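Local coordinates for glutathione transferase gst1-6 (Anopheles dirus, PDB 1V2A) that catalyses the transfer of glutathione to electrophilic compounds, probably including organic halides, as a homodimeric Delta-class detoxification enzyme, at the interface of chains A and B. Sequence-based numbering; all coordinates share one arbitrary frame. Chains: chain A/B, glutathione transferase gst1-6.

Contact 1: the interface of chains A and B. Residues chain A 62-63, 66; chain B 90, 93-95, 97.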
# COMPACT_ATOMS: atom_id res chain seq x y z
N TRP A 62 3.22 -1.12 12.89
CA TRP A 62 3.41 0.19 12.28
C TRP A 62 2.88 0.14 10.86
O TRP A 62 2.69 -0.95 10.30
CB TRP A 62 4.86 0.67 12.38
CG TRP A 62 5.86 0.04 11.48
CD1 TRP A 62 6.23 0.48 10.24
CD2 TRP A 62 6.69 -1.07 11.78
NE1 TRP A 62 7.25 -0.29 9.76
CE2 TRP A 62 7.56 -1.25 10.68
CE3 TRP A 62 6.80 -1.94 12.88
CZ2 TRP A 62 8.53 -2.27 10.65
CZ3 TRP A 62 7.76 -2.95 12.84
CH2 TRP A 62 8.61 -3.10 11.73
N GLU A 63 2.62 1.32 10.30
CA GLU A 63 2.00 1.51 9.00
C GLU A 63 0.52 1.66 9.39
O GLU A 63 -0.13 0.70 9.82
CB GLU A 63 2.15 0.29 8.08
CG GLU A 63 3.44 0.22 7.26
CD GLU A 63 3.56 1.35 6.25
OE1 GLU A 63 2.53 1.76 5.68
OE2 GLU A 63 4.69 1.82 6.01
N ALA A 66 -1.83 -1.07 8.70
CA ALA A 66 -1.66 -2.30 9.47
C ALA A 66 -2.17 -2.10 10.89
O ALA A 66 -2.61 -3.04 11.54
CB ALA A 66 -0.20 -2.70 9.49
N SER B 90 -0.42 -8.94 11.42
CA SER B 90 -0.06 -7.53 11.45
C SER B 90 1.31 -7.34 10.82
O SER B 90 1.55 -6.34 10.15
CB SER B 90 -0.06 -6.97 12.89
OG SER B 90 0.86 -7.63 13.74
N ASN B 93 0.85 -7.85 6.98
CA ASN B 93 0.22 -6.63 6.46
C ASN B 93 1.20 -5.48 6.42
O ASN B 93 1.27 -4.76 5.42
CB ASN B 93 -0.99 -6.24 7.30
CG ASN B 93 -2.22 -7.02 6.94
OD1 ASN B 93 -2.26 -7.69 5.91
ND2 ASN B 93 -3.25 -6.92 7.76
N GLN B 94 1.94 -5.29 7.51
CA GLN B 94 2.91 -4.20 7.56
C GLN B 94 3.98 -4.36 6.49
O GLN B 94 4.31 -3.39 5.81
CB GLN B 94 3.56 -4.12 8.94
CG GLN B 94 4.63 -3.05 9.05
CD GLN B 94 6.00 -3.56 8.64
OE1 GLN B 94 6.63 -3.02 7.72
NE2 GLN B 94 6.47 -4.61 9.31
N ARG B 95 4.50 -5.57 6.33
CA ARG B 95 5.53 -5.82 5.32
C ARG B 95 4.97 -5.57 3.91
O ARG B 95 5.72 -5.19 3.00
CB ARG B 95 6.06 -7.25 5.40
CG ARG B 95 6.50 -7.75 6.77
CD ARG B 95 7.66 -6.99 7.38
NE ARG B 95 8.46 -7.87 8.23
CZ ARG B 95 9.12 -7.48 9.32
NH1 ARG B 95 9.08 -6.21 9.72
NH2 ARG B 95 9.84 -8.35 10.01
N PHE B 97 2.67 -3.29 3.14
CA PHE B 97 2.59 -1.85 2.94
C PHE B 97 3.98 -1.26 2.85
O PHE B 97 4.18 -0.16 2.32
CB PHE B 97 1.76 -1.19 4.05
CG PHE B 97 0.27 -1.37 3.87
CD1 PHE B 97 -0.39 -2.44 4.46
CD2 PHE B 97 -0.44 -0.52 3.03
CE1 PHE B 97 -1.76 -2.66 4.23
CE2 PHE B 97 -1.80 -0.73 2.79
CZ PHE B 97 -2.46 -1.80 3.39
O HOH W 1 6.48 -0.53 6.51

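Contact 2: the interface of chains A and B. Residues chain A 73, 89; chain B 73, 89.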
# COMPACT_ATOMS: atom_id res chain seq x y z
N GLU A 73 -9.71 -6.18 13.84
CA GLU A 73 -9.73 -7.61 14.09
C GLU A 73 -9.69 -7.90 15.58
O GLU A 73 -10.42 -8.75 16.08
CB GLU A 73 -8.53 -8.29 13.42
CG GLU A 73 -8.47 -8.12 11.90
CD GLU A 73 -7.39 -8.99 11.26
OE1 GLU A 73 -6.20 -8.85 11.63
OE2 GLU A 73 -7.74 -9.82 10.38
N ARG A 89 -14.35 -7.50 0.85
CA ARG A 89 -13.04 -7.20 1.39
C ARG A 89 -12.03 -6.83 0.31
O ARG A 89 -11.20 -5.95 0.52
CB ARG A 89 -12.50 -8.39 2.18
CG ARG A 89 -11.15 -8.14 2.78
CD ARG A 89 -10.78 -9.21 3.78
NE ARG A 89 -11.59 -9.11 4.98
CZ ARG A 89 -11.36 -9.82 6.08
NH1 ARG A 89 -10.35 -10.68 6.11
NH2 ARG A 89 -12.14 -9.66 7.14
N GLU B 73 -7.51 -16.14 0.34
CA GLU B 73 -8.74 -16.27 1.13
C GLU B 73 -9.75 -17.15 0.42
O GLU B 73 -10.40 -17.99 1.03
CB GLU B 73 -9.35 -14.89 1.42
CG GLU B 73 -8.36 -13.89 2.04
CD GLU B 73 -9.01 -12.62 2.57
OE1 GLU B 73 -9.72 -11.92 1.82
OE2 GLU B 73 -8.80 -12.32 3.76
N ARG B 89 -0.51 -11.75 11.45
CA ARG B 89 -1.04 -11.03 10.30
C ARG B 89 -0.67 -9.55 10.26
O ARG B 89 -0.62 -8.95 9.19
CB ARG B 89 -2.57 -11.18 10.25
CG ARG B 89 -3.19 -10.52 9.03
CD ARG B 89 -4.60 -10.99 8.77
NE ARG B 89 -4.65 -12.38 8.35
CZ ARG B 89 -5.76 -13.00 7.95
NH1 ARG B 89 -6.91 -12.36 7.92
NH2 ARG B 89 -5.71 -14.27 7.57

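Contact 3: the interface of chains A and B. Residues chain A 65, 96-97, 100; chain B 65, 96-97, 100.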
# COMPACT_ATOMS: atom_id res chain seq x y z
N TYR A 65 -2.25 1.62 7.94
CA TYR A 65 -3.13 0.57 7.44
C TYR A 65 -3.03 -0.73 8.24
O TYR A 65 -4.03 -1.42 8.44
CB TYR A 65 -2.84 0.31 5.96
CG TYR A 65 -2.78 1.58 5.13
CD1 TYR A 65 -1.59 2.30 5.00
CD2 TYR A 65 -3.93 2.09 4.51
CE1 TYR A 65 -1.55 3.49 4.28
CE2 TYR A 65 -3.89 3.28 3.79
CZ TYR A 65 -2.70 3.98 3.68
OH TYR A 65 -2.65 5.15 2.95
N LEU A 96 -7.52 0.43 0.01
CA LEU A 96 -6.46 0.72 0.97
C LEU A 96 -5.13 0.88 0.26
O LEU A 96 -4.37 1.79 0.56
CB LEU A 96 -6.35 -0.38 2.03
CG LEU A 96 -7.47 -0.53 3.06
CD1 LEU A 96 -7.12 -1.67 4.00
CD2 LEU A 96 -7.65 0.78 3.83
N PHE A 97 -4.84 -0.03 -0.67
CA PHE A 97 -3.59 0.04 -1.41
C PHE A 97 -3.66 1.16 -2.44
O PHE A 97 -2.63 1.64 -2.92
CB PHE A 97 -3.27 -1.30 -2.06
CG PHE A 97 -2.75 -2.32 -1.08
CD1 PHE A 97 -3.62 -3.22 -0.47
CD2 PHE A 97 -1.41 -2.33 -0.72
CE1 PHE A 97 -3.16 -4.10 0.49
CE2 PHE A 97 -0.93 -3.22 0.24
CZ PHE A 97 -1.81 -4.10 0.84
N ILE A 100 -2.61 4.35 -0.18
CA ILE A 100 -1.18 4.54 0.04
C ILE A 100 -0.34 4.63 -1.22
O ILE A 100 0.64 5.38 -1.24
CB ILE A 100 -0.59 3.41 0.93
CG1 ILE A 100 0.86 3.74 1.32
CG2 ILE A 100 -0.63 2.08 0.18
CD1 ILE A 100 1.58 2.61 2.08
N TYR B 65 -1.71 -6.67 -4.63
CA TYR B 65 -1.89 -7.03 -3.24
C TYR B 65 -3.33 -7.45 -2.93
O TYR B 65 -3.56 -8.37 -2.16
CB TYR B 65 -1.49 -5.86 -2.35
CG TYR B 65 -0.14 -5.31 -2.69
CD1 TYR B 65 0.01 -4.34 -3.68
CD2 TYR B 65 1.01 -5.79 -2.06
CE1 TYR B 65 1.28 -3.86 -4.02
CE2 TYR B 65 2.28 -5.30 -2.40
CZ TYR B 65 2.40 -4.34 -3.38
OH TYR B 65 3.65 -3.91 -3.77
N LEU B 96 3.67 -5.81 3.72
CA LEU B 96 3.06 -5.59 2.42
C LEU B 96 2.98 -4.09 2.13
O LEU B 96 3.20 -3.66 1.00
CB LEU B 96 1.65 -6.20 2.35
CG LEU B 96 1.49 -7.73 2.32
CD1 LEU B 96 0.01 -8.09 2.40
CD2 LEU B 96 2.09 -8.30 1.05
N PHE B 97 2.67 -3.29 3.14
CA PHE B 97 2.59 -1.85 2.94
C PHE B 97 3.98 -1.26 2.85
O PHE B 97 4.18 -0.16 2.32
CB PHE B 97 1.76 -1.19 4.05
CG PHE B 97 0.27 -1.37 3.87
CD1 PHE B 97 -0.39 -2.44 4.46
CD2 PHE B 97 -0.44 -0.52 3.03
CE1 PHE B 97 -1.76 -2.66 4.23
CE2 PHE B 97 -1.80 -0.73 2.79
CZ PHE B 97 -2.46 -1.80 3.39
N ILE B 100 4.75 -1.90 -1.16
CA ILE B 100 4.16 -0.95 -2.07
C ILE B 100 4.57 0.49 -1.81
O ILE B 100 4.84 1.23 -2.77
CB ILE B 100 2.61 -1.04 -2.07
CG1 ILE B 100 2.06 -0.22 -3.23
CG2 ILE B 100 2.04 -0.54 -0.75
CD1 ILE B 100 0.55 -0.23 -3.34

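Contact 1: the interface of chains A and B
In chain A the end of strand 59-62, the loop residue A:Glu63 and the start of helix 64-75 lie against the long helix 86-115 of chain B. B:Gln94 carries the contact. Its CG sits over a face of the A:Trp62 indole, 3.8 Å from the centre of the five-membered ring. Farther along, the amide lies nearly flat on the same indole, their planes 19° apart, with the amide carbon CD 3.5 Å from CE2 of A:Trp62. The side chain reaches there because CG stands opposite the backbone N (chi1 177°) and the chain then bends at chi2 (-88°). A water ties the same amide to the loop: it lies 2.8 Å from the amide oxygen OE1 of B:Gln94 and 3.0 Å from the carboxylate oxygen OE2 of A:Glu63. Beside this, A:Glu63 packs its carboxylate carbon CD 3.8 Å from CB of B:Phe97. From the first turn of helix 64-75, the methyl CB of A:Ala66 rests against the backbone of B:Gln94, 3.9 Å from its CA. At the rim, NH1 of B:Arg95 comes near CH2 of A:Trp62. A:Glu63 also lines the pocket for glutathione sulfonic acid, so the patch may brace the glutathione-binding loop of one subunit against the other.

Contact 2: the interface of chains A and B
A pair of two-fold related salt bridges links helix 64-75 of each subunit to helix 86-116 of chain A or 86-115 of chain B in its partner, with A:Arg89 facing B:Glu73 and B:Arg89 facing A:Glu73. On the first side, the guanidinium nitrogen NH1 of A:Arg89 donates to the carboxylate oxygen OE2 of B:Glu73 over 3.3 Å, with an angle of 146° at the hydrogen. The donor meets OE2 on its syn side, somewhat out of the carboxylate plane, and the two flat groups are turned 39° against each other. The bond is therefore bent and on the long side. The twin is looser: NH1 of B:Arg89 lies 3.6 Å from OE2 of A:Glu73 and is a salt bridge by proximity. In both pairs the arginine also lays its methylene against the carboxylate, CD of A:Arg89 being 3.5 Å from OE1 of B:Glu73. Each arginine runs out extended and then turns at chi3 (-70° in A:Arg89), which swings the guanidinium back toward the acid; each glutamate crosses it at about a right angle. The two NH1 atoms, of A:Arg89 and B:Arg89, end 4.2 Å apart, and the flanking carboxylates would probably offset their charges. A:Glu73 and B:Glu73 sit near the C-terminal ends of their helices and the arginines in the opening turn of theirs, and the cluster lies toward one end of the dimer interface.

Contact 3: the interface of chains A and B
The backbone carbonyl oxygen of A:Phe97 is covered from across the interface by the methyl CD1 of B:Ile100, 3.7 Å away, a van der Waals contact that its twin repeats. It borders the aromatic clasp of Delta-class glutathione transferases, in which the phenylalanine of each subunit's long helix is sandwiched by groups of the other. The A:Phe97 and B:Phe97 rings stack face to face, almost parallel at 7°, with centroids 4.3 Å apart. They are slipped, so CZ of A:Phe97 meets CZ of B:Phe97 at 3.5 Å, toward the rim of each ring. The outer faces are capped by tyrosine methylenes: CB of B:Tyr65 sits over the centre of the A:Phe97 ring, 3.5 Å from its centroid, and CB of A:Tyr65 covers the outer face of B:Phe97, offset toward the rim. The layering runs A:Tyr65, B:Phe97, A:Phe97, B:Tyr65, alternating between chains. Past each CB the tyrosine ring, nearly parallel to the phenylalanine ring, continues over its CE2-CD2 rim, with CG of A:Tyr65 3.4 Å from CE2 of B:Phe97. CG2 of B:Ile100 lies in the plane of the A:Phe97 ring, 3.9 Å from CD2 of A:Phe97, and A:Ile100 does likewise for B:Phe97. The two isoleucine side chains run antiparallel beside each other, CG2 of A:Ile100 and CG2 of B:Ile100 meeting at 3.9 Å. With CG1 opposite the backbone N (chi1 -169° in B:Ile100), the longer branch points at the carbonyl of A:Phe97.

Contacts 1 and 3 are neighbours, the centres of their C-alpha atoms about 8 Å apart, and B:Phe97 belongs to both. The C-alpha centre of contact 2 is about 12 Å from that of contact 1 and about 13 Å from that of contact 3. All three involve helix 64-75 of one subunit and the long helix of the other; contact 3 also brings the two long helices together, and contact 1 adds strand 59-62 and A:Glu63. Glutathione-pocket residues take part, A:Glu63 in contact 1, A:Tyr65 and B:Tyr65 in contact 3, which suggests that dimer formation also steadies the active sites.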